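Local coordinates for cyclic dimeric GMP binding protein (Pseudomonas fluorescens, PDB 3PJV) that probably relays cytoplasmic cyclic di-GMP signals across the membrane to its periplasmic domain, which is thought to control proteolysis by the protease LapG, at residues Val42-Ser56 / Gln67-Thr79. Residues are numbered along the deposited sequence; the frame is centred on the assembly and turned at random.
Sequences VELLVSSIFDSGYYS and QTIVERNGIPAVT
R72 reaches from strand 70-73 to the helix and meets E43, S47 and F50. The salt bridge is made by NH2, which donates to OE1 of E43 at 2.9 Å; OE1 accepts with its anti lone pair and lies in the guanidinium plane, although the carboxylate plane itself stands nearly perpendicular to it. An extended glutamate suits this place because it spans the gap from the helix flank. NH2 also makes a weak bond to S47 OG, and a water joins R72 NE (2.8 Å) to D51 OD1. NH1 turns back to its own strand, donating to the carbonyl O of E71 at 3.0 Å, so several bonds fix the guanidinium's rotation. A leucine in place of this arginine would probably leave E43 without its charged mate and the bridging water without its NE donor.

The arginine's aliphatic root packs: its CB sits over the centre of the F50 ring, 3.5 Å from the centroid, a CH-pi contact. F50 offers that face because CG lies anti to the backbone N (chi1 -177°). Nearer the start of the helix segment, V46 CG2 meets V70 CG1 at 3.7 Å, with V42 CG1 alongside; these compact branched residues suit the close approach of helix and strand.

Past the helix, G74 N donates an almost straight bond to S56 O, 2.8 Å long.

Helix 42-50 lies over the hairpin of strands 55-62 and 68-73, nearly parallel to strand 70-73 (20°, axes 9.1 Å apart). V46 also touches I58, V42 rests on L32 of helix 6-32, and Y55 carries the sheet into a strand of the second subunit.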
ATOM      1  N   VAL A  42      -3.824 -12.599  17.611  1.00 26.67           N
ATOM      2  CA  VAL A  42      -4.729 -12.437  16.477  1.00 26.49           C
ATOM      3  C   VAL A  42      -4.998 -10.952  16.273  1.00 26.98           C
ATOM      4  O   VAL A  42      -4.886 -10.429  15.160  1.00 26.38           O
ATOM      5  CB  VAL A  42      -6.043 -13.190  16.678  1.00 27.86           C
ATOM      6  CG1 VAL A  42      -7.061 -12.753  15.629  1.00 29.24           C
ATOM      7  CG2 VAL A  42      -5.792 -14.698  16.614  1.00 26.45           C
ATOM      8  N   GLU A  43      -5.323 -10.263  17.360  1.00 25.34           N
ATOM      9  CA  GLU A  43      -5.563  -8.830  17.270  1.00 26.91           C
ATOM     10  C   GLU A  43      -4.316  -8.082  16.794  1.00 27.90           C
ATOM     11  O   GLU A  43      -4.411  -7.166  15.973  1.00 26.40           O
ATOM     12  CB  GLU A  43      -6.068  -8.265  18.602  1.00 32.55           C
ATOM     13  CG  GLU A  43      -6.481  -6.806  18.499  1.00 44.57           C
ATOM     14  CD  GLU A  43      -7.251  -6.323  19.713  1.00 54.08           C
ATOM     15  OE1 GLU A  43      -7.661  -5.142  19.728  1.00 56.44           O
ATOM     16  OE2 GLU A  43      -7.448  -7.126  20.649  1.00 59.87           O
ATOM     17  N   LEU A  44      -3.148  -8.479  17.292  1.00 26.53           N
ATOM     18  CA  LEU A  44      -1.897  -7.837  16.888  1.00 29.18           C
ATOM     19  C   LEU A  44      -1.640  -7.975  15.396  1.00 27.99           C
ATOM     20  O   LEU A  44      -1.265  -7.017  14.721  1.00 26.25           O
ATOM     21  CB  LEU A  44      -0.705  -8.420  17.646  1.00 33.49           C
ATOM     22  CG  LEU A  44      -0.269  -7.679  18.899  1.00 41.06           C
ATOM     23  CD1 LEU A  44       1.194  -7.975  19.177  1.00 43.66           C
ATOM     24  CD2 LEU A  44      -0.481  -6.195  18.712  1.00 41.12           C
ATOM     25  N   LEU A  45      -1.827  -9.189  14.890  1.00 24.80           N
ATOM     26  CA  LEU A  45      -1.567  -9.478  13.485  1.00 26.77           C
ATOM     27  C   LEU A  45      -2.537  -8.760  12.558  1.00 28.00           C
ATOM     28  O   LEU A  45      -2.149  -8.305  11.485  1.00 28.61           O
ATOM     29  CB  LEU A  45      -1.621 -10.986  13.238  1.00 26.17           C
ATOM     30  CG  LEU A  45      -0.394 -11.710  13.795  1.00 28.88           C
ATOM     31  CD1 LEU A  45      -0.599 -13.217  13.761  1.00 29.92           C
ATOM     32  CD2 LEU A  45       0.860 -11.306  13.020  1.00 29.62           C
ATOM     33  N   VAL A  46      -3.794  -8.646  12.973  1.00 24.19           N
ATOM     34  CA  VAL A  46      -4.760  -7.907  12.176  1.00 23.53           C
ATOM     35  C   VAL A  46      -4.461  -6.400  12.203  1.00 24.45           C
ATOM     36  O   VAL A  46      -4.514  -5.732  11.172  1.00 25.34           O
ATOM     37  CB  VAL A  46      -6.201  -8.157  12.638  1.00 21.98           C
ATOM     38  CG1 VAL A  46      -7.181  -7.256  11.869  1.00 21.12           C
ATOM     39  CG2 VAL A  46      -6.571  -9.632  12.456  1.00 21.56           C
ATOM     40  N   SER A  47      -4.136  -5.877  13.383  1.00 23.17           N
ATOM     41  CA  SER A  47      -3.807  -4.453  13.512  1.00 28.33           C
ATOM     42  C   SER A  47      -2.609  -4.066  12.664  1.00 31.56           C
ATOM     43  O   SER A  47      -2.598  -3.000  12.037  1.00 34.15           O
ATOM     44  CB  SER A  47      -3.533  -4.093  14.976  1.00 30.75           C
ATOM     45  OG  SER A  47      -4.734  -4.066  15.714  1.00 37.69           O
ATOM     46  N   SER A  48      -1.597  -4.926  12.665  1.00 31.91           N
ATOM     47  CA  SER A  48      -0.391  -4.726  11.874  1.00 36.26           C
ATOM     48  C   SER A  48      -0.752  -4.361  10.439  1.00 36.96           C
ATOM     49  O   SER A  48      -0.366  -3.306   9.939  1.00 36.71           O
ATOM     50  CB  SER A  48       0.468  -5.997  11.904  1.00 42.01           C
ATOM     51  OG  SER A  48       1.630  -5.875  11.103  1.00 44.01           O
ATOM     52  N   ILE A  49      -1.511  -5.237   9.789  1.00 28.89           N
ATOM     53  CA  ILE A  49      -1.933  -5.032   8.408  1.00 27.71           C
ATOM     54  C   ILE A  49      -2.858  -3.818   8.244  1.00 27.20           C
ATOM     55  O   ILE A  49      -2.716  -3.045   7.300  1.00 26.00           O
ATOM     56  CB  ILE A  49      -2.613  -6.307   7.856  1.00 28.02           C
ATOM     57  CG1 ILE A  49      -1.677  -7.502   8.041  1.00 27.54           C
ATOM     58  CG2 ILE A  49      -3.024  -6.131   6.390  1.00 23.35           C
ATOM     59  CD1 ILE A  49      -0.309  -7.317   7.410  1.00 27.99           C
ATOM     60  N   PHE A  50      -3.799  -3.645   9.164  1.00 23.83           N
ATOM     61  CA  PHE A  50      -4.793  -2.590   9.012  1.00 23.53           C
ATOM     62  C   PHE A  50      -4.199  -1.197   9.224  1.00 27.49           C
ATOM     63  O   PHE A  50      -4.676  -0.219   8.665  1.00 24.29           O
ATOM     64  CB  PHE A  50      -5.942  -2.786   9.983  1.00 25.07           C
ATOM     65  CG  PHE A  50      -7.043  -1.779   9.824  1.00 28.58           C
ATOM     66  CD1 PHE A  50      -7.151  -0.712  10.697  1.00 30.87           C
ATOM     67  CD2 PHE A  50      -7.967  -1.898   8.795  1.00 31.10           C
ATOM     68  CE1 PHE A  50      -8.160   0.217  10.555  1.00 33.72           C
ATOM     69  CE2 PHE A  50      -8.979  -0.970   8.652  1.00 27.91           C
ATOM     70  CZ  PHE A  50      -9.075   0.086   9.532  1.00 31.65           C
ATOM     71  N   ASP A  51      -3.169  -1.118  10.051  1.00 26.90           N
ATOM     72  CA  ASP A  51      -2.636   0.183  10.456  1.00 27.61           C
ATOM     73  C   ASP A  51      -1.990   0.986   9.319  1.00 25.28           C
ATOM     74  O   ASP A  51      -1.679   2.164   9.490  1.00 26.67           O
ATOM     75  CB  ASP A  51      -1.684   0.023  11.644  1.00 31.08           C
ATOM     76  CG  ASP A  51      -2.420  -0.223  12.951  1.00 35.95           C
ATOM     77  OD1 ASP A  51      -3.665  -0.104  12.974  1.00 38.21           O
ATOM     78  OD2 ASP A  51      -1.752  -0.517  13.963  1.00 38.57           O
ATOM     79  N   SER A  52      -1.791   0.355   8.165  1.00 26.93           N
ATOM     80  CA  SER A  52      -1.283   1.061   6.986  1.00 24.69           C
ATOM     81  C   SER A  52      -2.298   2.065   6.455  1.00 21.83           C
ATOM     82  O   SER A  52      -1.936   3.056   5.816  1.00 23.81           O
ATOM     83  CB  SER A  52      -0.950   0.070   5.868  1.00 26.33           C
ATOM     84  OG  SER A  52      -2.108  -0.647   5.463  1.00 24.48           O
ATOM     85  N   GLY A  53      -3.579   1.770   6.667  1.00 21.23           N
ATOM     86  CA  GLY A  53      -4.633   2.601   6.115  1.00 20.13           C
ATOM     87  C   GLY A  53      -5.070   2.158   4.727  1.00 19.35           C
ATOM     88  O   GLY A  53      -5.978   2.746   4.155  1.00 20.14           O
ATOM     89  N   TYR A  54      -4.434   1.115   4.187  1.00 18.29           N
ATOM     90  CA  TYR A  54      -4.728   0.691   2.813  1.00 21.02           C
ATOM     91  C   TYR A  54      -6.070  -0.025   2.673  1.00 19.51           C
ATOM     92  O   TYR A  54      -6.545  -0.239   1.552  1.00 19.00           O
ATOM     93  CB  TYR A  54      -3.644  -0.239   2.254  1.00 18.06           C
ATOM     94  CG  TYR A  54      -2.241   0.327   2.245  1.00 19.83           C
ATOM     95  CD1 TYR A  54      -2.016   1.694   2.176  1.00 20.89           C
ATOM     96  CD2 TYR A  54      -1.137  -0.520   2.309  1.00 22.38           C
ATOM     97  CE1 TYR A  54      -0.725   2.206   2.172  1.00 21.85           C
ATOM     98  CE2 TYR A  54       0.150  -0.021   2.310  1.00 23.11           C
ATOM     99  CZ  TYR A  54       0.355   1.337   2.245  1.00 25.08           C
ATOM    100  OH  TYR A  54       1.639   1.826   2.247  1.00 24.40           O
ATOM    101  N   TYR A  55      -6.660  -0.424   3.798  1.00 18.67           N
ATOM    102  CA  TYR A  55      -7.874  -1.247   3.769  1.00 16.86           C
ATOM    103  C   TYR A  55      -9.055  -0.530   4.415  1.00 19.54           C
ATOM    104  O   TYR A  55      -8.915   0.040   5.502  1.00 20.93           O
ATOM    105  CB  TYR A  55      -7.621  -2.620   4.428  1.00 18.53           C
ATOM    106  CG  TYR A  55      -6.385  -3.256   3.852  1.00 17.44           C
ATOM    107  CD1 TYR A  55      -6.432  -3.903   2.623  1.00 14.74           C
ATOM    108  CD2 TYR A  55      -5.158  -3.129   4.490  1.00 17.17           C
ATOM    109  CE1 TYR A  55      -5.293  -4.440   2.057  1.00 16.73           C
ATOM    110  CE2 TYR A  55      -4.014  -3.669   3.936  1.00 20.22           C
ATOM    111  CZ  TYR A  55      -4.092  -4.328   2.715  1.00 20.21           C
ATOM    112  OH  TYR A  55      -2.960  -4.861   2.147  1.00 21.43           O
ATOM    113  N   SER A  56     -10.203  -0.532   3.730  1.00 17.41           N
ATOM    114  CA  SER A  56     -11.432   0.030   4.291  1.00 19.76           C
ATOM    115  C   SER A  56     -11.906  -0.787   5.490  1.00 19.63           C
ATOM    116  O   SER A  56     -12.515  -0.255   6.430  1.00 21.78           O
ATOM    117  CB  SER A  56     -12.549   0.041   3.233  1.00 25.55           C
ATOM    118  OG  SER A  56     -12.172   0.794   2.094  1.00 29.41           O
ATOM    119  N   GLN A  67     -19.414 -15.756  14.758  1.00 41.89           N
ATOM    120  CA  GLN A  67     -19.266 -14.419  15.314  1.00 43.25           C
ATOM    121  C   GLN A  67     -17.951 -13.775  14.884  1.00 34.78           C
ATOM    122  O   GLN A  67     -17.002 -14.454  14.510  1.00 30.05           O
ATOM    123  CB  GLN A  67     -19.400 -14.440  16.839  1.00 54.53           C
ATOM    124  CG  GLN A  67     -18.364 -15.282  17.562  1.00 63.69           C
ATOM    125  CD  GLN A  67     -18.777 -15.608  18.986  1.00 75.05           C
ATOM    126  OE1 GLN A  67     -19.963 -15.573  19.325  1.00 79.19           O
ATOM    127  NE2 GLN A  67     -17.801 -15.927  19.827  1.00 78.85           N
ATOM    128  N   THR A  68     -17.915 -12.452  14.929  1.00 32.94           N
ATOM    129  CA  THR A  68     -16.697 -11.718  14.625  1.00 29.60           C
ATOM    130  C   THR A  68     -15.698 -11.901  15.759  1.00 34.31           C
ATOM    131  O   THR A  68     -16.024 -11.697  16.926  1.00 41.31           O
ATOM    132  CB  THR A  68     -16.999 -10.234  14.454  1.00 35.20           C
ATOM    133  OG1 THR A  68     -17.906 -10.067  13.358  1.00 37.07           O
ATOM    134  CG2 THR A  68     -15.719  -9.463  14.177  1.00 33.16           C
ATOM    135  N   ILE A  69     -14.482 -12.298  15.412  1.00 30.54           N
ATOM    136  CA  ILE A  69     -13.425 -12.472  16.396  1.00 30.33           C
ATOM    137  C   ILE A  69     -12.742 -11.129  16.598  1.00 30.90           C
ATOM    138  O   ILE A  69     -12.503 -10.684  17.725  1.00 35.15           O
ATOM    139  CB  ILE A  69     -12.380 -13.485  15.902  1.00 31.32           C
ATOM    140  CG1 ILE A  69     -12.992 -14.886  15.801  1.00 35.30           C
ATOM    141  CG2 ILE A  69     -11.150 -13.466  16.806  1.00 37.29           C
ATOM    142  CD1 ILE A  69     -12.090 -15.880  15.115  1.00 34.50           C
ATOM    143  N   VAL A  70     -12.438 -10.476  15.485  1.00 27.54           N
ATOM    144  CA  VAL A  70     -11.842  -9.150  15.515  1.00 29.30           C
ATOM    145  C   VAL A  70     -12.224  -8.426  14.240  1.00 26.98           C
ATOM    146  O   VAL A  70     -12.394  -9.037  13.193  1.00 26.29           O
ATOM    147  CB  VAL A  70     -10.306  -9.213  15.664  1.00 34.76           C
ATOM    148  CG1 VAL A  70      -9.678  -9.755  14.409  1.00 37.93           C
ATOM    149  CG2 VAL A  70      -9.743  -7.830  15.992  1.00 40.17           C
ATOM    150  N   GLU A  71     -12.398  -7.121  14.333  1.00 24.21           N
ATOM    151  CA  GLU A  71     -12.634  -6.338  13.126  1.00 25.72           C
ATOM    152  C   GLU A  71     -12.134  -4.907  13.236  1.00 23.74           C
ATOM    153  O   GLU A  71     -11.925  -4.376  14.324  1.00 26.69           O
ATOM    154  CB  GLU A  71     -14.110  -6.345  12.742  1.00 29.89           C
ATOM    155  CG  GLU A  71     -14.985  -5.557  13.663  1.00 33.86           C
ATOM    156  CD  GLU A  71     -16.433  -5.569  13.219  1.00 47.22           C
ATOM    157  OE1 GLU A  71     -16.682  -5.413  12.003  1.00 51.96           O
ATOM    158  OE2 GLU A  71     -17.316  -5.746  14.086  1.00 49.28           O
ATOM    159  N   ARG A  72     -11.945  -4.305  12.074  1.00 22.03           N
ATOM    160  CA  ARG A  72     -11.418  -2.965  11.977  1.00 23.82           C
ATOM    161  C   ARG A  72     -12.078  -2.314  10.776  1.00 23.89           C
ATOM    162  O   ARG A  72     -12.243  -2.938   9.737  1.00 21.13           O
ATOM    163  CB  ARG A  72      -9.905  -3.021  11.756  1.00 29.88           C
ATOM    164  CG  ARG A  72      -9.087  -3.495  12.966  1.00 36.25           C
ATOM    165  CD  ARG A  72      -9.093  -2.456  14.056  1.00 39.44           C
ATOM    166  NE  ARG A  72      -8.188  -2.752  15.165  1.00 44.61           N
ATOM    167  CZ  ARG A  72      -8.484  -3.566  16.176  1.00 53.22           C
ATOM    168  NH1 ARG A  72      -9.659  -4.189  16.207  1.00 53.90           N
ATOM    169  NH2 ARG A  72      -7.606  -3.768  17.152  1.00 52.35           N
ATOM    170  N   ASN A  73     -12.445  -1.049  10.920  1.00 22.15           N
ATOM    171  CA  ASN A  73     -13.098  -0.337   9.845  1.00 29.95           C
ATOM    172  C   ASN A  73     -12.539   1.059   9.762  1.00 36.66           C
ATOM    173  O   ASN A  73     -12.297   1.689  10.791  1.00 42.29           O
ATOM    174  CB  ASN A  73     -14.610  -0.250  10.095  1.00 34.50           C
ATOM    175  CG  ASN A  73     -15.327  -1.540   9.793  1.00 42.42           C
ATOM    176  OD1 ASN A  73     -15.790  -1.752   8.673  1.00 48.25           O
ATOM    177  ND2 ASN A  73     -15.429  -2.412  10.787  1.00 40.85           N
ATOM    178  N   GLY A  74     -12.304   1.535   8.547  1.00 36.51           N
ATOM    179  CA  GLY A  74     -12.082   2.956   8.330  1.00 46.72           C
ATOM    180  C   GLY A  74     -13.184   3.541   7.460  1.00 47.45           C
ATOM    181  O   GLY A  74     -14.066   2.822   6.990  1.00 40.86           O
ATOM    182  N   ILE A  75     -13.147   4.848   7.235  0.68 38.50           N
ATOM    183  CA  ILE A  75     -14.058   5.434   6.264  0.54 41.75           C
ATOM    184  C   ILE A  75     -13.692   4.908   4.882  0.55 39.25           C
ATOM    185  O   ILE A  75     -12.510   4.925   4.491  1.00 34.61           O
ATOM    186  CB  ILE A  75     -14.008   6.971   6.272  1.00 48.17           C
ATOM    187  CG1 ILE A  75     -14.286   7.508   4.870  1.00 51.26           C
ATOM    188  CG2 ILE A  75     -12.662   7.452   6.749  1.00 48.30           C
ATOM    189  CD1 ILE A  75     -13.855   8.948   4.675  1.00 51.58           C
ATOM    190  N   PRO A  76     -14.697   4.398   4.154  0.49 42.20           N
ATOM    191  CA  PRO A  76     -14.517   3.803   2.826  0.88 43.43           C
ATOM    192  C   PRO A  76     -14.529   4.847   1.706  0.54 43.27           C
ATOM    193  O   PRO A  76     -14.108   4.543   0.588  0.69 43.25           O
ATOM    194  CB  PRO A  76     -15.733   2.879   2.705  0.75 44.94           C
ATOM    195  CG  PRO A  76     -16.791   3.563   3.514  1.00 44.12           C
ATOM    196  CD  PRO A  76     -16.074   4.230   4.659  0.72 43.37           C
ATOM    197  N   ALA A  77     -15.002   6.056   2.003  0.88 42.90           N
ATOM    198  CA  ALA A  77     -15.045   7.129   1.010  1.00 42.43           C
ATOM    199  C   ALA A  77     -13.679   7.760   0.829  0.94 40.46           C
ATOM    200  O   ALA A  77     -12.783   7.592   1.676  0.83 40.14           O
ATOM    201  CB  ALA A  77     -16.058   8.200   1.412  0.74 44.84           C
ATOM    202  N   VAL A  78     -13.521   8.496  -0.271  0.89 37.96           N
ATOM    203  CA  VAL A  78     -12.304   9.280  -0.498  0.76 35.33           C
ATOM    204  C   VAL A  78     -12.248  10.458   0.452  0.51 32.79           C
ATOM    205  O   VAL A  78     -13.268  11.107   0.713  0.99 38.19           O
ATOM    206  CB  VAL A  78     -12.220   9.806  -1.947  0.94 36.87           C
ATOM    207  CG1 VAL A  78     -11.231  10.971  -2.049  1.00 34.02           C
ATOM    208  CG2 VAL A  78     -11.817   8.669  -2.892  0.74 38.72           C
ATOM    209  N   THR A  79     -11.059  10.718   0.987  0.69 45.52           N
ATOM    210  CA  THR A  79     -10.840  11.897   1.801  0.68 40.51           C
ATOM    211  C   THR A  79     -10.051  12.920   0.986  0.70 38.41           C
ATOM    212  O   THR A  79      -8.918  12.660   0.579  0.77 35.96           O
ATOM    213  CB  THR A  79     -10.081  11.548   3.094  1.00 37.99           C
ATOM    214  OG1 THR A  79     -10.840  10.589   3.844  0.76 35.16           O
ATOM    215  CG2 THR A  79      -9.860  12.786   3.948  1.00 40.64           C
TER
HETATM  216  O   HOH W   1      -5.951  -1.237  14.283  1.00 56.08           O